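Local coordinates for protein HAD family phosphatase (Pseudomonas syringae pv. tomato, PDB 2ODA) that belongs to a Pseudomonas-specific subfamily of the haloacid dehalogenase (HAD) superfamily and is probably a phosphatase, although its exact reaction remains uncertain, at residues A56-L61 against A85-P90; R116-G121 against Y165-H170; W127-A132 against E180-D185. All coordinates share one frame; numbering follows the deposited sequence.

How the interactions relate
Interactions 1 and 2 meet at helix 115-123. Arg116 NH1 forms a salt bridge with Glu60 OE2 at 2.8 Å, and Ser120 OG probably hydrogen-bonds to Gln89 O. The centres of interactions 1 and 2 lie about 13 Å apart. Interaction 2 continues into interaction 3 through strand 127-131: His170 ND1 probably bonds to Thr128 N at 2.9 Å, and the two centres are about 12 Å apart. Interactions 1 and 3 do not touch; their nearest atoms are about 10 Å apart, and they lie on opposite sides of the chain's centre. All three belong to the Rossmann-like parallel-sheet core. Interaction 1 is near the C-terminal end of strand 55-58, the end where HAD enzymes usually carry the active site.

Interaction 1. Residues A56-L61 against A85-P90; sequences AWIDEL and AGWPQP
Glu60 lies over one face of the Trp87 indole. Its CG sits above the six-membered ring in a CH-pi contact, 3.9 Å from the centroid and 23° off the normal. The carboxylate continues over the same face, stacked with its plane only 7° from that of the ring. Glu60 CD is 3.6 Å from Trp87 CZ3. Glu60 CG stands between the backbone N and the carbonyl carbon (chi1 62°), and the chain is extended beyond it, which lays it across the ring. Ile58 CG2 meets Trp87 CZ2 obliquely at 3.9 Å. Two waters supply the polar links. One joins Asp59 O to Trp87 NE1, and the other joins Glu60 OE1 to Trp87 N. In the Rossmann-like fold of HAD proteins, residues 59-61 follow directly on the C-terminal end of strand 55-58, and Trp87 sits in the loop before helix 91-99. Asp59 shapes this exit through an Asx turn. Its OD1 accepts from Glu60 N at 2.7 Å and from Leu61 N at 3.1 Å, both on the anti side. Its OD2 binds Ser14 N. Glu60 OE2 is held by a salt bridge to Arg116, whose side chain also packs on Trp87.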
loop_
_atom_site.group_PDB
_atom_site.type_symbol
_atom_site.label_atom_id
_atom_site.label_comp_id
_atom_site.label_asym_id
_atom_site.label_seq_id
_atom_site.Cartn_x
_atom_site.Cartn_y
_atom_site.Cartn_z
ATOM N N ALA B 56 6.642 13.894 2.209
ATOM C CA ALA B 56 5.923 14.091 3.461
ATOM C C ALA B 56 6.788 13.548 4.584
ATOM O O ALA B 56 7.565 12.607 4.354
ATOM C CB ALA B 56 4.619 13.308 3.457
ATOM N N TRP B 57 6.617 14.095 5.790
ATOM C CA TRP B 57 7.274 13.514 6.965
ATOM C C TRP B 57 6.306 12.739 7.834
ATOM O O TRP B 57 5.100 13.041 7.885
ATOM C CB TRP B 57 8.015 14.564 7.807
ATOM C CG TRP B 57 7.141 15.619 8.457
ATOM C CD1 TRP B 57 6.882 16.883 7.978
ATOM C CD2 TRP B 57 6.470 15.518 9.718
ATOM N NE1 TRP B 57 6.071 17.561 8.860
ATOM C CE2 TRP B 57 5.813 16.754 9.943
ATOM C CE3 TRP B 57 6.342 14.492 10.670
ATOM C CZ2 TRP B 57 5.039 17.001 11.091
ATOM C CZ3 TRP B 57 5.560 14.732 11.816
ATOM C CH2 TRP B 57 4.917 15.981 12.014
ATOM N N ILE B 58 6.856 11.735 8.515
ATOM C CA ILE B 58 6.088 10.861 9.393
ATOM C C ILE B 58 6.744 10.843 10.756
ATOM O O ILE B 58 7.961 10.708 10.857
ATOM C CB ILE B 58 6.093 9.412 8.850
ATOM C CG1 ILE B 58 5.340 9.366 7.524
ATOM C CG2 ILE B 58 5.504 8.434 9.878
ATOM C CD1 ILE B 58 5.442 8.021 6.819
ATOM N N ASP B 59 5.942 10.945 11.806
ATOM C CA ASP B 59 6.466 10.672 13.148
ATOM C C ASP B 59 5.380 10.135 14.085
ATOM O O ASP B 59 4.208 9.984 13.685
ATOM C CB ASP B 59 7.185 11.902 13.717
ATOM C CG ASP B 59 8.407 11.515 14.554
ATOM O OD1 ASP B 59 8.232 10.867 15.606
ATOM O OD2 ASP B 59 9.539 11.850 14.169
ATOM N N GLU B 60 5.772 9.797 15.311
ATOM C CA GLU B 60 4.807 9.320 16.309
ATOM C C GLU B 60 4.881 10.162 17.583
ATOM O O GLU B 60 4.063 9.997 18.496
ATOM C CB GLU B 60 5.046 7.841 16.623
ATOM C CG GLU B 60 6.422 7.552 17.221
ATOM C CD GLU B 60 6.603 6.134 17.736
ATOM O OE1 GLU B 60 5.706 5.282 17.538
ATOM O OE2 GLU B 60 7.665 5.873 18.345
ATOM N N LEU B 61 5.840 11.083 17.644
ATOM C CA LEU B 61 5.956 11.953 18.817
ATOM C C LEU B 61 4.672 12.737 19.017
ATOM O O LEU B 61 3.960 12.995 18.043
ATOM C CB LEU B 61 7.134 12.931 18.677
ATOM C CG LEU B 61 8.552 12.356 18.695
ATOM C CD1 LEU B 61 9.496 13.326 18.013
ATOM C CD2 LEU B 61 9.028 12.067 20.094
ATOM N N ALA B 85 -3.750 3.262 13.937
ATOM C CA ALA B 85 -2.945 2.088 14.274
ATOM C C ALA B 85 -1.480 2.451 13.994
ATOM O O ALA B 85 -1.130 2.771 12.852
ATOM C CB ALA B 85 -3.372 0.870 13.428
ATOM N N GLY B 86 -0.662 2.427 15.044
ATOM C CA GLY B 86 0.730 2.908 14.987
ATOM C C GLY B 86 1.704 1.898 14.430
ATOM O O GLY B 86 1.318 0.784 14.101
ATOM N N TRP B 87 2.976 2.284 14.338
ATOM C CA TRP B 87 4.013 1.408 13.825
ATOM C C TRP B 87 4.059 0.100 14.643
ATOM O O TRP B 87 3.808 0.122 15.838
ATOM C CB TRP B 87 5.369 2.112 13.910
ATOM C CG TRP B 87 5.389 3.548 13.433
ATOM C CD1 TRP B 87 4.496 4.167 12.604
ATOM C CD2 TRP B 87 6.382 4.523 13.746
ATOM N NE1 TRP B 87 4.859 5.478 12.398
ATOM C CE2 TRP B 87 6.013 5.722 13.095
ATOM C CE3 TRP B 87 7.555 4.499 14.513
ATOM C CZ2 TRP B 87 6.764 6.896 13.201
ATOM C CZ3 TRP B 87 8.308 5.664 14.602
ATOM C CH2 TRP B 87 7.905 6.847 13.956
ATOM N N PRO B 88 4.408 -1.033 14.022
ATOM C CA PRO B 88 4.834 -1.262 12.648
ATOM C C PRO B 88 3.708 -1.510 11.628
ATOM O O PRO B 88 4.021 -1.932 10.514
ATOM C CB PRO B 88 5.692 -2.524 12.769
ATOM C CG PRO B 88 5.045 -3.322 13.859
ATOM C CD PRO B 88 4.398 -2.291 14.798
ATOM N N GLN B 89 2.444 -1.237 11.983
ATOM C CA GLN B 89 1.339 -1.311 11.009
ATOM C C GLN B 89 1.625 -0.390 9.797
ATOM O O GLN B 89 2.245 0.683 9.956
ATOM C CB GLN B 89 -0.021 -0.935 11.640
ATOM C CG GLN B 89 -0.575 -1.921 12.672
ATOM C CD GLN B 89 -0.788 -3.303 12.098
ATOM O OE1 GLN B 89 0.070 -4.174 12.231
ATOM N NE2 GLN B 89 -1.935 -3.514 11.454
ATOM N N PRO B 90 1.237 -0.832 8.580
ATOM C CA PRO B 90 1.540 -0.066 7.348
ATOM C C PRO B 90 0.829 1.299 7.253
ATOM O O PRO B 90 1.224 2.159 6.434
ATOM C CB PRO B 90 1.015 -0.987 6.220
ATOM C CG PRO B 90 -0.043 -1.866 6.920
ATOM C CD PRO B 90 0.556 -2.107 8.285
HETATM O O HOH W 1 3.079 7.850 12.303
HETATM O O HOH W 2 3.410 4.680 16.034
#

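Interaction 2. Residues R116-G121 against Y165-H170; sequences RLLQSG and YSLGVH
The Gln119 amide meets Leu167 at its oxygen end, where OE1 lies 3.7 Å from Leu167 CD2. A water donates to Gln119 OE1 and to Leu167 O, 2.7 Å from each, and bridges the two segments. At the other end of the amide, NE2 bonds to Asn123 OD1, so both ends have partners and the rotation of the group is fixed. The second flat group is the His170 ring. Gly168 O lies over the centre of one face, 4.1 Å above the plane. Trp127 also meets this ring, with the planes at about 60°. His170 NE2 bonds to the terminal carboxylate of Pro196.

The rest of the contact is apolar. Leu118 CB touches Leu167 CD1 at 4.1 Å, and Leu118 CD1 touches Val169 CG2 at the same distance, crossing it at a slant. The CB of Gln119 is not aimed straight at the other segment, but a bend at chi2 (64°) carries the amide nearer to Leu167. Leu167 and Val169 flank Gly168, which has a positive phi of 112° and closes helix 150-167 in a Schellman motif.

Helix 115-123 connects strands 109-112 and 127-131 in a beta-alpha-beta crossover. Leu118 reaches Ser112 on the first strand and Thr128 on the second. Val169 also rests on Thr128, just before the chain enters strand 171-173, the outermost strand of this chain's sheet on that side.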
loop_
_atom_site.group_PDB
_atom_site.type_symbol
_atom_site.label_atom_id
_atom_site.label_comp_id
_atom_site.label_asym_id
_atom_site.label_seq_id
_atom_site.Cartn_x
_atom_site.Cartn_y
_atom_site.Cartn_z
ATOM N N ARG B 116 11.264 0.633 13.825
ATOM C CA ARG B 116 9.801 0.490 13.875
ATOM C C ARG B 116 9.098 1.175 12.712
ATOM O O ARG B 116 8.164 0.617 12.110
ATOM C CB ARG B 116 9.249 0.993 15.205
ATOM C CG ARG B 116 9.573 0.047 16.385
ATOM C CD ARG B 116 9.103 0.634 17.724
ATOM N NE ARG B 116 7.656 0.915 17.706
ATOM C CZ ARG B 116 7.161 2.145 17.748
ATOM N NH1 ARG B 116 7.998 3.162 17.825
ATOM N NH2 ARG B 116 5.849 2.367 17.711
ATOM N N LEU B 117 9.545 2.380 12.385
ATOM C CA LEU B 117 9.030 3.051 11.207
ATOM C C LEU B 117 9.481 2.373 9.916
ATOM O O LEU B 117 8.680 2.213 8.989
ATOM C CB LEU B 117 9.374 4.542 11.247
ATOM C CG LEU B 117 9.048 5.343 9.974
ATOM C CD1 LEU B 117 7.531 5.308 9.609
ATOM C CD2 LEU B 117 9.545 6.788 10.159
ATOM N N LEU B 118 10.754 1.988 9.826
ATOM C CA LEU B 118 11.208 1.187 8.689
ATOM C C LEU B 118 10.384 -0.079 8.500
ATOM O O LEU B 118 10.037 -0.439 7.372
ATOM C CB LEU B 118 12.698 0.843 8.804
ATOM C CG LEU B 118 13.578 2.095 8.661
ATOM C CD1 LEU B 118 14.963 1.806 9.233
ATOM C CD2 LEU B 118 13.629 2.541 7.184
ATOM N N GLN B 119 10.083 -0.767 9.592
ATOM C CA GLN B 119 9.196 -1.938 9.542
ATOM C C GLN B 119 7.807 -1.594 8.985
ATOM O O GLN B 119 7.228 -2.371 8.216
ATOM C CB GLN B 119 9.084 -2.587 10.926
ATOM C CG GLN B 119 8.370 -3.980 10.901
ATOM C CD GLN B 119 9.149 -5.011 10.102
ATOM O OE1 GLN B 119 10.234 -5.411 10.493
ATOM N NE2 GLN B 119 8.607 -5.433 8.974
ATOM N N SER B 120 7.260 -0.449 9.396
ATOM C CA SER B 120 5.992 0.029 8.818
ATOM C C SER B 120 6.136 0.164 7.288
ATOM O O SER B 120 5.259 -0.255 6.543
ATOM C CB SER B 120 5.573 1.365 9.465
ATOM O OG SER B 120 4.476 1.952 8.775
ATOM N N GLY B 121 7.242 0.753 6.828
ATOM C CA GLY B 121 7.447 0.961 5.394
ATOM C C GLY B 121 7.567 -0.356 4.644
ATOM O O GLY B 121 7.005 -0.506 3.549
ATOM N N TYR B 165 19.843 -3.743 7.837
ATOM C CA TYR B 165 19.776 -4.750 6.756
ATOM C C TYR B 165 19.048 -6.021 7.228
ATOM O O TYR B 165 18.308 -6.645 6.451
ATOM C CB TYR B 165 21.162 -5.095 6.222
ATOM C CG TYR B 165 21.685 -4.093 5.222
ATOM C CD1 TYR B 165 20.905 -3.719 4.116
ATOM C CD2 TYR B 165 22.964 -3.533 5.363
ATOM C CE1 TYR B 165 21.355 -2.819 3.205
ATOM C CE2 TYR B 165 23.433 -2.608 4.440
ATOM C CZ TYR B 165 22.628 -2.277 3.349
ATOM O OH TYR B 165 23.075 -1.384 2.407
ATOM N N SER B 166 19.243 -6.380 8.502
ATOM C CA SER B 166 18.571 -7.543 9.078
ATOM C C SER B 166 17.057 -7.413 9.054
ATOM O O SER B 166 16.357 -8.408 8.866
ATOM C CB SER B 166 19.027 -7.804 10.511
ATOM O OG SER B 166 20.367 -8.280 10.478
ATOM N N LEU B 167 16.556 -6.194 9.252
ATOM C CA LEU B 167 15.112 -5.901 9.145
ATOM C C LEU B 167 14.562 -6.183 7.757
ATOM O O LEU B 167 13.384 -6.493 7.603
ATOM C CB LEU B 167 14.846 -4.434 9.429
ATOM C CG LEU B 167 14.768 -3.867 10.807
ATOM C CD1 LEU B 167 14.414 -2.411 10.608
ATOM C CD2 LEU B 167 13.675 -4.596 11.662
ATOM N N GLY B 168 15.424 -6.045 6.750
ATOM C CA GLY B 168 15.049 -6.204 5.352
ATOM C C GLY B 168 15.126 -4.892 4.585
ATOM O O GLY B 168 14.630 -4.794 3.474
ATOM N N VAL B 169 15.727 -3.867 5.184
ATOM C CA VAL B 169 15.883 -2.562 4.517
ATOM C C VAL B 169 16.709 -2.717 3.233
ATOM O O VAL B 169 17.633 -3.529 3.182
ATOM C CB VAL B 169 16.535 -1.549 5.486
ATOM C CG1 VAL B 169 16.990 -0.261 4.788
ATOM C CG2 VAL B 169 15.606 -1.260 6.651
ATOM N N HIS B 170 16.388 -1.916 2.212
ATOM C CA HIS B 170 16.921 -2.098 0.872
ATOM C C HIS B 170 18.319 -1.501 0.635
ATOM O O HIS B 170 19.119 -2.049 -0.146
ATOM C CB HIS B 170 15.901 -1.548 -0.127
ATOM C CG HIS B 170 14.607 -2.301 -0.115
ATOM N ND1 HIS B 170 13.491 -1.856 0.561
ATOM C CD2 HIS B 170 14.279 -3.507 -0.634
ATOM C CE1 HIS B 170 12.515 -2.739 0.421
ATOM N NE2 HIS B 170 12.968 -3.752 -0.299
HETATM O O HOH W 3 11.732 -7.470 9.509
#

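Interaction 3. Residues W127-A132 against E180-D185; sequences WTIGLA and ESCLAD
Ile129 and Cys182 both have CB atoms that point across the contact, and their first torsions set the outer atoms against each other. Ile129 CG1 lies anti to the carbonyl carbon (chi1 -63°), and the chain runs on extended to CD1. Cys182 SG lies anti to its own backbone N (chi1 179°), which places the sulfur against the isoleucine. Cys182 SG then meets three carbons of that side chain: CD1 of Ile129 at 3.6 Å, CG1 at 3.7 Å and CG2 at 3.8 Å. The sulfur is thus set against the flank of the side chain as well as its end.

Leu183 makes the second contact. Its CB is not aimed at the strand, but its CD2 comes back to within 3.7 Å of Ile129 CD1. The two side chains cross at about a right angle. The tip of Ile129 therefore touches two consecutive residues of the helix. All three residues are buried, and no hydrogen bond crosses between the segments. The backbones stay well apart, with Ile129 CA 8.1 Å from Cys182 CA.

This is helix-on-sheet packing in the Rossmann-like core. Helix 179-191 lies on the face of the sheet opposite helix 115-123: Thr128 faces the other way, toward helix 115-123. Ile129 also packs on Leu179, on Val109 and Ile111 of strand 109-112, and on Ile173 of strand 171-173. Cys182 touches Ser171 and Ile173 of that last strand, and Leu183 reaches Phe6, just ahead of strand 9-12.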
loop_
_atom_site.group_PDB
_atom_site.type_symbol
_atom_site.label_atom_id
_atom_site.label_comp_id
_atom_site.label_asym_id
_atom_site.label_seq_id
_atom_site.Cartn_x
_atom_site.Cartn_y
_atom_site.Cartn_z
ATOM N N TRP B 127 9.870 0.716 -0.892
ATOM C CA TRP B 127 11.327 0.709 -0.835
ATOM C C TRP B 127 11.723 1.415 0.459
ATOM O O TRP B 127 11.045 2.347 0.907
ATOM C CB TRP B 127 11.932 1.473 -2.027
ATOM C CG TRP B 127 11.872 0.699 -3.331
ATOM C CD1 TRP B 127 10.920 0.802 -4.317
ATOM C CD2 TRP B 127 12.810 -0.276 -3.773
ATOM N NE1 TRP B 127 11.219 -0.065 -5.359
ATOM C CE2 TRP B 127 12.370 -0.744 -5.043
ATOM C CE3 TRP B 127 13.978 -0.818 -3.214
ATOM C CZ2 TRP B 127 13.058 -1.738 -5.757
ATOM C CZ3 TRP B 127 14.673 -1.802 -3.929
ATOM C CH2 TRP B 127 14.207 -2.244 -5.196
ATOM N N THR B 128 12.828 0.975 1.056
ATOM C CA THR B 128 13.321 1.590 2.308
ATOM C C THR B 128 14.801 1.945 2.262
ATOM O O THR B 128 15.609 1.187 1.740
ATOM C CB THR B 128 13.072 0.683 3.561
ATOM O OG1 THR B 128 13.719 -0.581 3.390
ATOM C CG2 THR B 128 11.586 0.426 3.753
ATOM N N ILE B 129 15.140 3.107 2.816
ATOM C CA ILE B 129 16.520 3.537 2.975
ATOM C C ILE B 129 16.700 3.775 4.467
ATOM O O ILE B 129 15.921 4.514 5.069
ATOM C CB ILE B 129 16.833 4.854 2.184
ATOM C CG1 ILE B 129 16.653 4.603 0.675
ATOM C CG2 ILE B 129 18.255 5.427 2.574
ATOM C CD1 ILE B 129 16.622 5.890 -0.242
ATOM N N GLY B 130 17.698 3.116 5.045
ATOM C CA GLY B 130 18.043 3.262 6.449
ATOM C C GLY B 130 19.192 4.237 6.637
ATOM O O GLY B 130 20.048 4.399 5.755
ATOM N N LEU B 131 19.195 4.899 7.791
ATOM C CA LEU B 131 20.201 5.904 8.117
ATOM C C LEU B 131 21.085 5.431 9.271
ATOM O O LEU B 131 20.591 5.112 10.344
ATOM C CB LEU B 131 19.525 7.259 8.438
ATOM C CG LEU B 131 18.802 7.982 7.283
ATOM C CD1 LEU B 131 18.117 9.278 7.759
ATOM C CD2 LEU B 131 19.748 8.299 6.121
ATOM N N ALA B 132 22.398 5.403 9.042
ATOM C CA ALA B 132 23.313 4.704 9.970
ATOM C C ALA B 132 23.850 5.546 11.142
ATOM O O ALA B 132 24.466 5.006 12.060
ATOM C CB ALA B 132 24.462 4.108 9.194
ATOM N N GLU B 180 20.860 11.248 -2.707
ATOM C CA GLU B 180 20.717 11.345 -4.164
ATOM C C GLU B 180 21.322 10.133 -4.865
ATOM O O GLU B 180 20.661 9.483 -5.694
ATOM C CB GLU B 180 21.345 12.665 -4.657
ATOM C CG GLU B 180 20.877 13.173 -6.009
ATOM C CD GLU B 180 20.776 14.718 -6.074
ATOM O OE1 GLU B 180 20.006 15.195 -6.913
ATOM O OE2 GLU B 180 21.433 15.450 -5.286
ATOM N N SER B 181 22.557 9.805 -4.501
ATOM C CA SER B 181 23.261 8.639 -5.028
ATOM C C SER B 181 22.585 7.329 -4.635
ATOM O O SER B 181 22.554 6.384 -5.414
ATOM C CB SER B 181 24.687 8.610 -4.491
ATOM O OG SER B 181 25.425 9.624 -5.114
ATOM N N CYS B 182 22.048 7.285 -3.421
ATOM C CA CYS B 182 21.348 6.086 -2.952
ATOM C C CYS B 182 20.103 5.812 -3.805
ATOM O O CYS B 182 19.889 4.668 -4.280
ATOM C CB CYS B 182 20.964 6.278 -1.474
ATOM S SG CYS B 182 20.085 4.923 -0.754
ATOM N N LEU B 183 19.311 6.865 -4.018
ATOM C CA LEU B 183 18.123 6.796 -4.887
ATOM C C LEU B 183 18.485 6.404 -6.304
ATOM O O LEU B 183 17.796 5.582 -6.894
ATOM C CB LEU B 183 17.332 8.109 -4.883
ATOM C CG LEU B 183 16.593 8.467 -3.580
ATOM C CD1 LEU B 183 16.145 9.929 -3.603
ATOM C CD2 LEU B 183 15.394 7.549 -3.372
ATOM N N ALA B 184 19.564 6.973 -6.846
ATOM C CA ALA B 184 19.989 6.629 -8.219
ATOM C C ALA B 184 20.301 5.138 -8.341
ATOM O O ALA B 184 19.961 4.501 -9.350
ATOM C CB ALA B 184 21.193 7.498 -8.669
ATOM N N ASP B 185 20.922 4.565 -7.305
ATOM C CA ASP B 185 21.247 3.131 -7.345
ATOM C C ASP B 185 19.991 2.258 -7.196
ATOM O O ASP B 185 19.893 1.199 -7.819
ATOM C CB ASP B 185 22.333 2.775 -6.318
ATOM C CG ASP B 185 23.196 1.620 -6.778
ATOM O OD1 ASP B 185 23.711 1.685 -7.928
ATOM O OD2 ASP B 185 23.301 0.634 -6.021
#